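Local coordinates for protein probable aromatic acid decarboxylase (PDB 2EJB) that probably attaches a dimethylallyl group from dimethylallyl monophosphate to FMN, making the prenylated flavin cofactor that UbiD-type decarboxylases require, at residues Arg83-Val88 / Leu173-Ile179; Gln2-Ile8 / Phe29-Ile35; Ala74-Val80 / Val113-Val119. All coordinates share one frame. Residues are numbered along the deposited sequence.

Overall arrangement
Followed from the N terminus, the chain first closes contact 2, where strands 3-8 and 30-35 pair side by side, connected through helix 14-26, as a beta-alpha-beta unit. Contacts 1 and 3 come later and cross: 74-80 opens contact 3, 83-88 opens contact 1, 113-119 closes contact 3, and 173-179 closes contact 1 near the C-terminal end. All three are organised about the central parallel sheet. Strand 82-90 lies beside strand 3-8, so Y86 hydrogen-bonds through its backbone to A5 and C7 and joins contacts 1 and 2. The Y86 side chain meets helix 162-176, whereas V85 packs on L79, A114 and V119 of contact 3.

Contact 1. Residues Arg83-Val88 / Leu173-Ile179; sequences RGVYVV and LLDVLRI
A tyrosine and an arginine that bond to carbonyls in the last turn of a helix and just after it illustrate how a buried strand can be fastened to a helix laid over it. Residues G84-V87 are extended, with chain corners at R83 and V88. Opposite them, L173-V176 form the last turn of a helix, ended by a Schellman motif: R178 has positive phi (60°), I179 N bonds to L174 O at 3.1 Å, and R178 N to D175 O at 3.0 Å. The nearest CA pairs are G84-L177 (7.2 Å) and Y86-L173 (8.4 Å). Y86, an m rotamer with chi2 113°, donates from OH to L173 O (2.8 Å), the acceptor lying at the ring edge. The CE2 atom of its ring rests 4.1 Å from L173 CB. L177, with chi1 at -92° between wells and chi2 at 36°, brings CD2 to 3.4 Å from Y86 OH and 3.9 Å from G84 CA; a CB on G84 would collide with that methyl. R83 is fully extended (t, t, t, chi4 168°). Its NH2 donates to L177 O at 3.0 Å, its NE does so weakly at 3.3 Å, and its NH2 lies 2.9 Å from R178 O, while I179 CG1 covers one guanidinium face, 3.4 Å from R83 CZ. Farther along, V88 CG2 meets L173 CD1 at 3.9 Å. This is helix-on-sheet packing of a Rossmann-like layered fold: strand 82-90 runs between strands 3-8 and 121-125, helix 162-176 covers Y86, and helix 14-26 lies alongside, touching Y86, V88 and L174.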
loop_
_atom_site.group_PDB
_atom_site.type_symbol
_atom_site.label_atom_id
_atom_site.label_comp_id
_atom_site.label_asym_id
_atom_site.label_seq_id
_atom_site.Cartn_x
_atom_site.Cartn_y
_atom_site.Cartn_z
ATOM N N ARG A 83 -8.787 18.789 -15.072
ATOM C CA ARG A 83 -7.818 19.065 -14.026
ATOM C C ARG A 83 -7.000 17.814 -13.720
ATOM O O ARG A 83 -5.887 17.899 -13.208
ATOM C CB ARG A 83 -8.531 19.540 -12.762
ATOM C CG ARG A 83 -7.585 19.897 -11.630
ATOM C CD ARG A 83 -8.325 20.487 -10.456
ATOM N NE ARG A 83 -7.411 20.873 -9.388
ATOM C CZ ARG A 83 -7.754 21.626 -8.350
ATOM N NH1 ARG A 83 -8.995 22.083 -8.235
ATOM N NH2 ARG A 83 -6.860 21.908 -7.417
ATOM N N GLY A 84 -7.557 16.650 -14.034
ATOM C CA GLY A 84 -6.845 15.410 -13.780
ATOM C C GLY A 84 -7.685 14.169 -14.005
ATOM O O GLY A 84 -8.906 14.238 -14.180
ATOM N N VAL A 85 -7.024 13.021 -14.010
ATOM C CA VAL A 85 -7.711 11.758 -14.204
ATOM C C VAL A 85 -7.405 10.808 -13.067
ATOM O O VAL A 85 -6.238 10.531 -12.778
ATOM C CB VAL A 85 -7.292 11.074 -15.514
ATOM C CG1 VAL A 85 -7.898 9.674 -15.586
ATOM C CG2 VAL A 85 -7.750 11.906 -16.697
ATOM N N TYR A 86 -8.459 10.315 -12.426
ATOM C CA TYR A 86 -8.328 9.362 -11.330
ATOM C C TYR A 86 -8.735 7.975 -11.793
ATOM O O TYR A 86 -9.693 7.820 -12.554
ATOM C CB TYR A 86 -9.233 9.731 -10.148
ATOM C CG TYR A 86 -8.778 10.914 -9.326
ATOM C CD1 TYR A 86 -9.515 12.100 -9.312
ATOM C CD2 TYR A 86 -7.630 10.842 -8.540
ATOM C CE1 TYR A 86 -9.118 13.184 -8.534
ATOM C CE2 TYR A 86 -7.225 11.920 -7.760
ATOM C CZ TYR A 86 -7.975 13.087 -7.761
ATOM O OH TYR A 86 -7.588 14.155 -6.987
ATOM N N VAL A 87 -7.994 6.976 -11.333
ATOM C CA VAL A 87 -8.285 5.577 -11.619
ATOM C C VAL A 87 -8.250 4.996 -10.210
ATOM O O VAL A 87 -7.213 4.526 -9.727
ATOM C CB VAL A 87 -7.202 4.921 -12.506
ATOM C CG1 VAL A 87 -7.520 3.449 -12.708
ATOM C CG2 VAL A 87 -7.144 5.624 -13.860
ATOM N N VAL A 88 -9.404 5.073 -9.552
ATOM C CA VAL A 88 -9.568 4.641 -8.172
ATOM C C VAL A 88 -10.772 3.720 -7.960
ATOM O O VAL A 88 -11.921 4.141 -8.102
ATOM C CB VAL A 88 -9.748 5.876 -7.253
ATOM C CG1 VAL A 88 -9.907 5.437 -5.805
ATOM C CG2 VAL A 88 -8.565 6.832 -7.418
ATOM N N LEU A 173 -5.551 11.387 -2.138
ATOM C CA LEU A 173 -5.807 11.465 -3.570
ATOM C C LEU A 173 -6.128 12.885 -4.006
ATOM O O LEU A 173 -5.689 13.329 -5.065
ATOM C CB LEU A 173 -6.948 10.530 -3.942
ATOM C CG LEU A 173 -6.552 9.056 -3.858
ATOM C CD1 LEU A 173 -7.794 8.176 -3.878
ATOM C CD2 LEU A 173 -5.616 8.724 -5.025
ATOM N N LEU A 174 -6.898 13.594 -3.192
ATOM C CA LEU A 174 -7.248 14.965 -3.519
ATOM C C LEU A 174 -6.029 15.873 -3.396
ATOM O O LEU A 174 -5.848 16.778 -4.205
ATOM C CB LEU A 174 -8.393 15.452 -2.623
ATOM C CG LEU A 174 -9.752 14.844 -3.012
ATOM C CD1 LEU A 174 -10.774 15.120 -1.926
ATOM C CD2 LEU A 174 -10.212 15.394 -4.356
ATOM N N ASP A 175 -5.186 15.629 -2.396
ATOM C CA ASP A 175 -3.986 16.441 -2.219
ATOM C C ASP A 175 -3.067 16.320 -3.428
ATOM O O ASP A 175 -2.349 17.261 -3.762
ATOM C CB ASP A 175 -3.211 16.023 -0.964
ATOM C CG ASP A 175 -3.934 16.382 0.315
ATOM O OD1 ASP A 175 -4.804 17.282 0.277
ATOM O OD2 ASP A 175 -3.618 15.778 1.363
ATOM N N VAL A 176 -3.079 15.156 -4.075
ATOM C CA VAL A 176 -2.239 14.952 -5.244
ATOM C C VAL A 176 -2.535 16.017 -6.299
ATOM O O VAL A 176 -1.626 16.521 -6.958
ATOM C CB VAL A 176 -2.453 13.557 -5.866
ATOM C CG1 VAL A 176 -1.680 13.446 -7.177
ATOM C CG2 VAL A 176 -1.993 12.480 -4.896
ATOM N N LEU A 177 -3.804 16.371 -6.458
ATOM C CA LEU A 177 -4.157 17.373 -7.451
ATOM C C LEU A 177 -4.424 18.752 -6.851
ATOM O O LEU A 177 -4.989 19.626 -7.508
ATOM C CB LEU A 177 -5.354 16.882 -8.270
ATOM C CG LEU A 177 -5.018 16.109 -9.556
ATOM C CD1 LEU A 177 -3.777 15.244 -9.399
ATOM C CD2 LEU A 177 -6.222 15.267 -9.933
ATOM N N ARG A 178 -3.996 18.945 -5.605
ATOM C CA ARG A 178 -4.162 20.219 -4.911
ATOM C C ARG A 178 -5.604 20.677 -4.744
ATOM O O ARG A 178 -5.873 21.875 -4.698
ATOM C CB ARG A 178 -3.373 21.319 -5.629
ATOM C CG ARG A 178 -1.903 21.397 -5.256
ATOM C CD ARG A 178 -1.205 20.063 -5.411
ATOM N NE ARG A 178 0.223 20.150 -5.123
ATOM C CZ ARG A 178 1.013 19.093 -4.962
ATOM N NH1 ARG A 178 0.508 17.868 -5.056
ATOM N NH2 ARG A 178 2.306 19.257 -4.708
ATOM N N ILE A 179 -6.535 19.737 -4.660
ATOM C CA ILE A 179 -7.933 20.106 -4.478
ATOM C C ILE A 179 -8.195 20.267 -2.983
ATOM O O ILE A 179 -8.023 19.322 -2.214
ATOM C CB ILE A 179 -8.873 19.031 -5.058
ATOM C CG1 ILE A 179 -8.670 18.927 -6.573
ATOM C CG2 ILE A 179 -10.319 19.376 -4.738
ATOM C CD1 ILE A 179 -9.567 17.906 -7.246
#

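Contact 2. Residues Gln2-Ile8 / Phe29-Ile35; sequences QKIALCI and FSVDLVI
Parallel pairing within a beta-alpha-beta unit is seen here in regular form. Strands 3-8 and 30-35 run in register, K3 opposite S30 through to I8 opposite I35; their axes approach to 4.8 Å and cross at -15°. Just before the strand, F29 (chi1 -83°, chi2 -79°) sets its ring edge toward Q2 O and brings CD1 to 3.5 Å from I4 CG1. S30 then links two residues of its partner: its N donates to Q2 O (3.2 Å) and its O accepts from I4 N (3.1 Å). V31, a t rotamer, places CG1 4.1 Å from L6 CB. D32 repeats the pattern, N to I4 O at 3.0 Å and O from L6 N at 2.9 Å; its carboxylate turns to Y82, H64 and, in a salt bridge, R62. L33 (t, p) brings CD1 to 4.0 Å from L6 CG and 3.8 Å from I8 CD1. V34 continues with N to L6 O (2.9 Å) and O from I8 N (2.8 Å), its CG2 4.0 Å from C7 SG. I35 ends the strand beside S36, a predicted FMN-binding residue. I4, L6, I8, V31, L33 and I35 share one apolar face, where I4, L6 and V31 touch helix 14-26; C7 and V34 on the other meet helix 106-117. The chemistry implies a division of roles: main-chain bonds fix the register, while one face is apolar and the other mixes A5, C7 and V34 with the polar D32, whose charge is met by R62.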
loop_
_atom_site.group_PDB
_atom_site.type_symbol
_atom_site.label_atom_id
_atom_site.label_comp_id
_atom_site.label_asym_id
_atom_site.label_seq_id
_atom_site.Cartn_x
_atom_site.Cartn_y
_atom_site.Cartn_z
ATOM N N GLN A 2 -14.283 23.166 -12.744
ATOM C CA GLN A 2 -13.472 22.373 -13.657
ATOM C C GLN A 2 -13.978 20.940 -13.819
ATOM O O GLN A 2 -14.871 20.485 -13.095
ATOM C CB GLN A 2 -11.998 22.364 -13.220
ATOM C CG GLN A 2 -11.705 23.040 -11.885
ATOM C CD GLN A 2 -10.227 23.328 -11.676
ATOM O OE1 GLN A 2 -9.377 22.480 -11.931
ATOM N NE2 GLN A 2 -9.917 24.537 -11.218
ATOM N N LYS A 3 -13.408 20.242 -14.793
ATOM C CA LYS A 3 -13.782 18.867 -15.079
ATOM C C LYS A 3 -12.791 17.884 -14.476
ATOM O O LYS A 3 -11.589 18.143 -14.418
ATOM C CB LYS A 3 -13.853 18.652 -16.591
ATOM C CG LYS A 3 -14.925 19.469 -17.286
ATOM C CD LYS A 3 -14.863 19.266 -18.784
ATOM C CE LYS A 3 -16.133 19.744 -19.463
ATOM N NZ LYS A 3 -16.362 21.203 -19.278
ATOM N N ILE A 4 -13.309 16.751 -14.030
ATOM C CA ILE A 4 -12.488 15.701 -13.448
ATOM C C ILE A 4 -12.930 14.386 -14.070
ATOM O O ILE A 4 -14.118 14.174 -14.318
ATOM C CB ILE A 4 -12.674 15.609 -11.911
ATOM C CG1 ILE A 4 -12.038 16.821 -11.227
ATOM C CG2 ILE A 4 -12.046 14.327 -11.387
ATOM C CD1 ILE A 4 -10.529 16.883 -11.350
ATOM N N ALA A 5 -11.966 13.517 -14.341
ATOM C CA ALA A 5 -12.257 12.216 -14.916
ATOM C C ALA A 5 -11.992 11.175 -13.835
ATOM O O ALA A 5 -10.942 11.193 -13.199
ATOM C CB ALA A 5 -11.366 11.965 -16.125
ATOM N N LEU A 6 -12.953 10.283 -13.622
ATOM C CA LEU A 6 -12.824 9.244 -12.610
ATOM C C LEU A 6 -13.183 7.885 -13.183
ATOM O O LEU A 6 -14.285 7.682 -13.706
ATOM C CB LEU A 6 -13.729 9.549 -11.406
ATOM C CG LEU A 6 -13.822 8.501 -10.283
ATOM C CD1 LEU A 6 -12.436 8.192 -9.709
ATOM C CD2 LEU A 6 -14.729 9.028 -9.188
ATOM N N CYS A 7 -12.235 6.961 -13.088
ATOM C CA CYS A 7 -12.423 5.603 -13.574
ATOM C C CYS A 7 -12.344 4.662 -12.383
ATOM O O CYS A 7 -11.422 4.758 -11.568
ATOM C CB CYS A 7 -11.331 5.237 -14.579
ATOM S SG CYS A 7 -11.206 6.348 -16.006
ATOM N N ILE A 8 -13.308 3.753 -12.285
ATOM C CA ILE A 8 -13.336 2.789 -11.191
ATOM C C ILE A 8 -13.201 1.392 -11.778
ATOM O O ILE A 8 -14.069 0.930 -12.518
ATOM C CB ILE A 8 -14.648 2.921 -10.392
ATOM C CG1 ILE A 8 -14.836 4.385 -9.983
ATOM C CG2 ILE A 8 -14.610 2.026 -9.156
ATOM C CD1 ILE A 8 -16.075 4.648 -9.145
ATOM N N PHE A 29 -17.513 19.616 -8.640
ATOM C CA PHE A 29 -16.715 19.274 -9.811
ATOM C C PHE A 29 -17.626 18.558 -10.805
ATOM O O PHE A 29 -18.505 17.799 -10.402
ATOM C CB PHE A 29 -15.577 18.320 -9.428
ATOM C CG PHE A 29 -14.358 18.999 -8.873
ATOM C CD1 PHE A 29 -13.447 19.621 -9.719
ATOM C CD2 PHE A 29 -14.121 19.018 -7.503
ATOM C CE1 PHE A 29 -12.305 20.237 -9.207
ATOM C CE2 PHE A 29 -12.986 19.632 -6.982
ATOM C CZ PHE A 29 -12.078 20.249 -7.836
ATOM N N SER A 30 -17.430 18.805 -12.097
ATOM C CA SER A 30 -18.218 18.115 -13.116
ATOM C C SER A 30 -17.473 16.812 -13.331
ATOM O O SER A 30 -16.388 16.798 -13.908
ATOM C CB SER A 30 -18.255 18.908 -14.423
ATOM O OG SER A 30 -19.215 19.948 -14.355
ATOM N N VAL A 31 -18.049 15.714 -12.861
ATOM C CA VAL A 31 -17.380 14.432 -12.982
ATOM C C VAL A 31 -17.816 13.533 -14.124
ATOM O O VAL A 31 -19.000 13.251 -14.309
ATOM C CB VAL A 31 -17.497 13.629 -11.673
ATOM C CG1 VAL A 31 -16.728 12.321 -11.791
ATOM C CG2 VAL A 31 -16.972 14.455 -10.512
ATOM N N ASP A 32 -16.828 13.093 -14.895
ATOM C CA ASP A 32 -17.049 12.168 -15.992
ATOM C C ASP A 32 -16.616 10.835 -15.394
ATOM O O ASP A 32 -15.448 10.641 -15.046
ATOM C CB ASP A 32 -16.191 12.553 -17.200
ATOM C CG ASP A 32 -16.840 13.634 -18.049
ATOM O OD1 ASP A 32 -17.927 13.375 -18.603
ATOM O OD2 ASP A 32 -16.273 14.739 -18.163
ATOM N N LEU A 33 -17.570 9.925 -15.264
ATOM C CA LEU A 33 -17.320 8.636 -14.645
ATOM C C LEU A 33 -17.319 7.426 -15.561
ATOM O O LEU A 33 -18.171 7.285 -16.436
ATOM C CB LEU A 33 -18.355 8.417 -13.543
ATOM C CG LEU A 33 -18.346 7.065 -12.837
ATOM C CD1 LEU A 33 -17.046 6.893 -12.059
ATOM C CD2 LEU A 33 -19.546 6.994 -11.905
ATOM N N VAL A 34 -16.348 6.548 -15.346
ATOM C CA VAL A 34 -16.255 5.319 -16.115
ATOM C C VAL A 34 -16.223 4.199 -15.089
ATOM O O VAL A 34 -15.360 4.186 -14.209
ATOM C CB VAL A 34 -14.961 5.229 -16.956
ATOM C CG1 VAL A 34 -15.033 4.007 -17.856
ATOM C CG2 VAL A 34 -14.767 6.485 -17.785
ATOM N N ILE A 35 -17.167 3.270 -15.193
ATOM C CA ILE A 35 -17.232 2.149 -14.263
ATOM C C ILE A 35 -17.108 0.829 -15.004
ATOM O O ILE A 35 -17.903 0.537 -15.899
ATOM C CB ILE A 35 -18.560 2.139 -13.492
ATOM C CG1 ILE A 35 -18.825 3.522 -12.899
ATOM C CG2 ILE A 35 -18.502 1.099 -12.381
ATOM C CD1 ILE A 35 -20.170 3.649 -12.219
#

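Contact 3. Residues Ala74-Val80 / Val113-Val119; sequences ASGSRLV and VALKERV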
loop_
_atom_site.group_PDB
_atom_site.type_symbol
_atom_site.label_atom_id
_atom_site.label_comp_id
_atom_site.label_asym_id
_atom_site.label_seq_id
_atom_site.Cartn_x
_atom_site.Cartn_y
_atom_site.Cartn_z
ATOM N N ALA A 74 -11.891 9.985 -24.625
ATOM C CA ALA A 74 -10.915 9.281 -25.447
ATOM C C ALA A 74 -10.250 10.207 -26.452
ATOM O O ALA A 74 -9.469 9.760 -27.297
ATOM C CB ALA A 74 -11.578 8.116 -26.165
ATOM N N SER A 75 -10.554 11.496 -26.358
ATOM C CA SER A 75 -9.968 12.474 -27.269
ATOM C C SER A 75 -9.050 13.422 -26.513
ATOM O O SER A 75 -9.468 14.049 -25.540
ATOM C CB SER A 75 -11.066 13.278 -27.973
ATOM O OG SER A 75 -11.906 12.428 -28.736
ATOM N N GLY A 76 -7.800 13.513 -26.961
ATOM C CA GLY A 76 -6.844 14.395 -26.315
ATOM C C GLY A 76 -7.327 15.827 -26.362
ATOM O O GLY A 76 -7.205 16.572 -25.388
ATOM N N SER A 77 -7.889 16.212 -27.504
ATOM C CA SER A 77 -8.409 17.563 -27.684
ATOM C C SER A 77 -9.401 17.910 -26.575
ATOM O O SER A 77 -9.522 19.067 -26.180
ATOM C CB SER A 77 -9.086 17.689 -29.052
ATOM O OG SER A 77 -10.093 16.703 -29.218
ATOM N N ARG A 78 -10.102 16.898 -26.073
ATOM C CA ARG A 78 -11.076 17.096 -25.004
ATOM C C ARG A 78 -10.438 16.945 -23.622
ATOM O O ARG A 78 -10.684 17.746 -22.724
ATOM C CB ARG A 78 -12.215 16.074 -25.122
ATOM C CG ARG A 78 -13.081 16.206 -26.362
ATOM C CD ARG A 78 -13.878 17.499 -26.350
ATOM N NE ARG A 78 -14.763 17.601 -27.507
ATOM C CZ ARG A 78 -15.814 16.815 -27.724
ATOM N NH1 ARG A 78 -16.128 15.856 -26.860
ATOM N NH2 ARG A 78 -16.552 16.986 -28.810
ATOM N N LEU A 79 -9.616 15.916 -23.463
ATOM C CA LEU A 79 -8.982 15.637 -22.181
ATOM C C LEU A 79 -8.038 16.705 -21.640
ATOM O O LEU A 79 -7.906 16.853 -20.425
ATOM C CB LEU A 79 -8.243 14.299 -22.250
ATOM C CG LEU A 79 -8.404 13.297 -21.089
ATOM C CD1 LEU A 79 -7.049 13.028 -20.452
ATOM C CD2 LEU A 79 -9.409 13.803 -20.058
ATOM N N VAL A 80 -7.391 17.456 -22.524
ATOM C CA VAL A 80 -6.451 18.482 -22.079
ATOM C C VAL A 80 -7.087 19.569 -21.216
ATOM O O VAL A 80 -6.384 20.337 -20.566
ATOM C CB VAL A 80 -5.738 19.160 -23.282
ATOM C CG1 VAL A 80 -4.965 18.119 -24.079
ATOM C CG2 VAL A 80 -6.760 19.876 -24.176
ATOM N N VAL A 113 -4.294 8.608 -23.079
ATOM C CA VAL A 113 -4.526 9.987 -23.507
ATOM C C VAL A 113 -3.963 10.964 -22.486
ATOM O O VAL A 113 -3.315 11.943 -22.852
ATOM C CB VAL A 113 -6.034 10.282 -23.703
ATOM C CG1 VAL A 113 -6.230 11.742 -24.099
ATOM C CG2 VAL A 113 -6.613 9.363 -24.780
ATOM N N ALA A 114 -4.211 10.695 -21.207
ATOM C CA ALA A 114 -3.704 11.555 -20.143
ATOM C C ALA A 114 -2.183 11.630 -20.231
ATOM O O ALA A 114 -1.599 12.711 -20.132
ATOM C CB ALA A 114 -4.115 11.007 -18.768
ATOM N N LEU A 115 -1.549 10.475 -20.425
ATOM C CA LEU A 115 -0.093 10.395 -20.519
ATOM C C LEU A 115 0.472 11.160 -21.710
ATOM O O LEU A 115 1.420 11.930 -21.555
ATOM C CB LEU A 115 0.361 8.931 -20.582
ATOM C CG LEU A 115 0.129 8.127 -19.293
ATOM C CD1 LEU A 115 0.500 6.657 -19.498
ATOM C CD2 LEU A 115 0.953 8.735 -18.175
ATOM N N LYS A 116 -0.106 10.965 -22.896
ATOM C CA LYS A 116 0.387 11.664 -24.084
ATOM C C LYS A 116 0.031 13.151 -24.096
ATOM O O LYS A 116 0.719 13.951 -24.729
ATOM C CB LYS A 116 -0.132 11.001 -25.370
ATOM C CG LYS A 116 -1.598 11.261 -25.718
ATOM C CD LYS A 116 -2.016 10.396 -26.905
ATOM C CE LYS A 116 -3.468 10.622 -27.330
ATOM N NZ LYS A 116 -3.652 11.858 -28.128
ATOM N N GLU A 117 -1.036 13.528 -23.397
ATOM C CA GLU A 117 -1.445 14.932 -23.355
ATOM C C GLU A 117 -0.927 15.591 -22.082
ATOM O O GLU A 117 -1.169 16.779 -21.834
ATOM C CB GLU A 117 -2.970 15.044 -23.389
ATOM C CG GLU A 117 -3.644 14.417 -24.601
ATOM C CD GLU A 117 -3.339 15.134 -25.909
ATOM O OE1 GLU A 117 -2.965 16.325 -25.880
ATOM O OE2 GLU A 117 -3.491 14.502 -26.975
ATOM N N ARG A 118 -0.212 14.806 -21.278
ATOM C CA ARG A 118 0.344 15.270 -20.012
ATOM C C ARG A 118 -0.733 15.778 -19.062
ATOM O O ARG A 118 -0.545 16.777 -18.372
ATOM C CB ARG A 118 1.389 16.371 -20.231
ATOM C CG ARG A 118 2.508 15.994 -21.194
ATOM C CD ARG A 118 3.233 14.728 -20.787
ATOM N NE ARG A 118 4.167 14.306 -21.828
ATOM C CZ ARG A 118 5.264 14.977 -22.166
ATOM N NH1 ARG A 118 5.576 16.104 -21.538
ATOM N NH2 ARG A 118 6.040 14.533 -23.145
ATOM N N VAL A 119 -1.874 15.097 -19.045
ATOM C CA VAL A 119 -2.952 15.450 -18.128
ATOM C C VAL A 119 -2.672 14.657 -16.852
ATOM O O VAL A 119 -2.397 13.451 -16.909
ATOM C CB VAL A 119 -4.331 15.033 -18.689
ATOM C CG1 VAL A 119 -5.394 15.139 -17.597
ATOM C CG2 VAL A 119 -4.699 15.916 -19.880
HETATM O O HOH W 1 -6.354 12.177 -29.483
#
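L79 offers a compact lesson in how one leucine can seat a short helix against a longer one. It buries the most surface here, 74 Å², with V113 (66 Å²) and V119 (45 Å²) next. Its chi1 of -135° and chi2 of -119° lie between the usual wells, and in this conformation L79 CD1 reaches two residues, A114 (CA 3.7 Å, CB 3.9 Å) and V119 (CG2 3.8 Å), while L79 CB meets V113 CG1 at 3.7 Å. V113, a t rotamer, is the second centre, its CG1 packing 3.5 Å from G76 CA. The missing side chain of G76 leaves room for the E117 carboxylate, whose OE2 lies 3.4 Å from G76 CA; a CB there would run into OE2. V119 follows the Schellman motif at R118, in which its N bonds to A114 O at 2.6 Å, and this turn points its side chain back at 74-80, with CG2 3.4 Å from L79 O and 3.8 Å from V80 CA. At the solvent margin, K116 NZ forms a salt bridge with E117 OE2 (2.9 Å), and a water accepts from G76 N (3.2 Å) and K116 NZ (3.0 Å), bridging the two segments. L79 and V119 also touch V85 of strand 82-90, so the short helix leading into that strand and the C-terminal part of helix 106-117 meet over it, within a Rossmann-like alpha/beta/alpha fold.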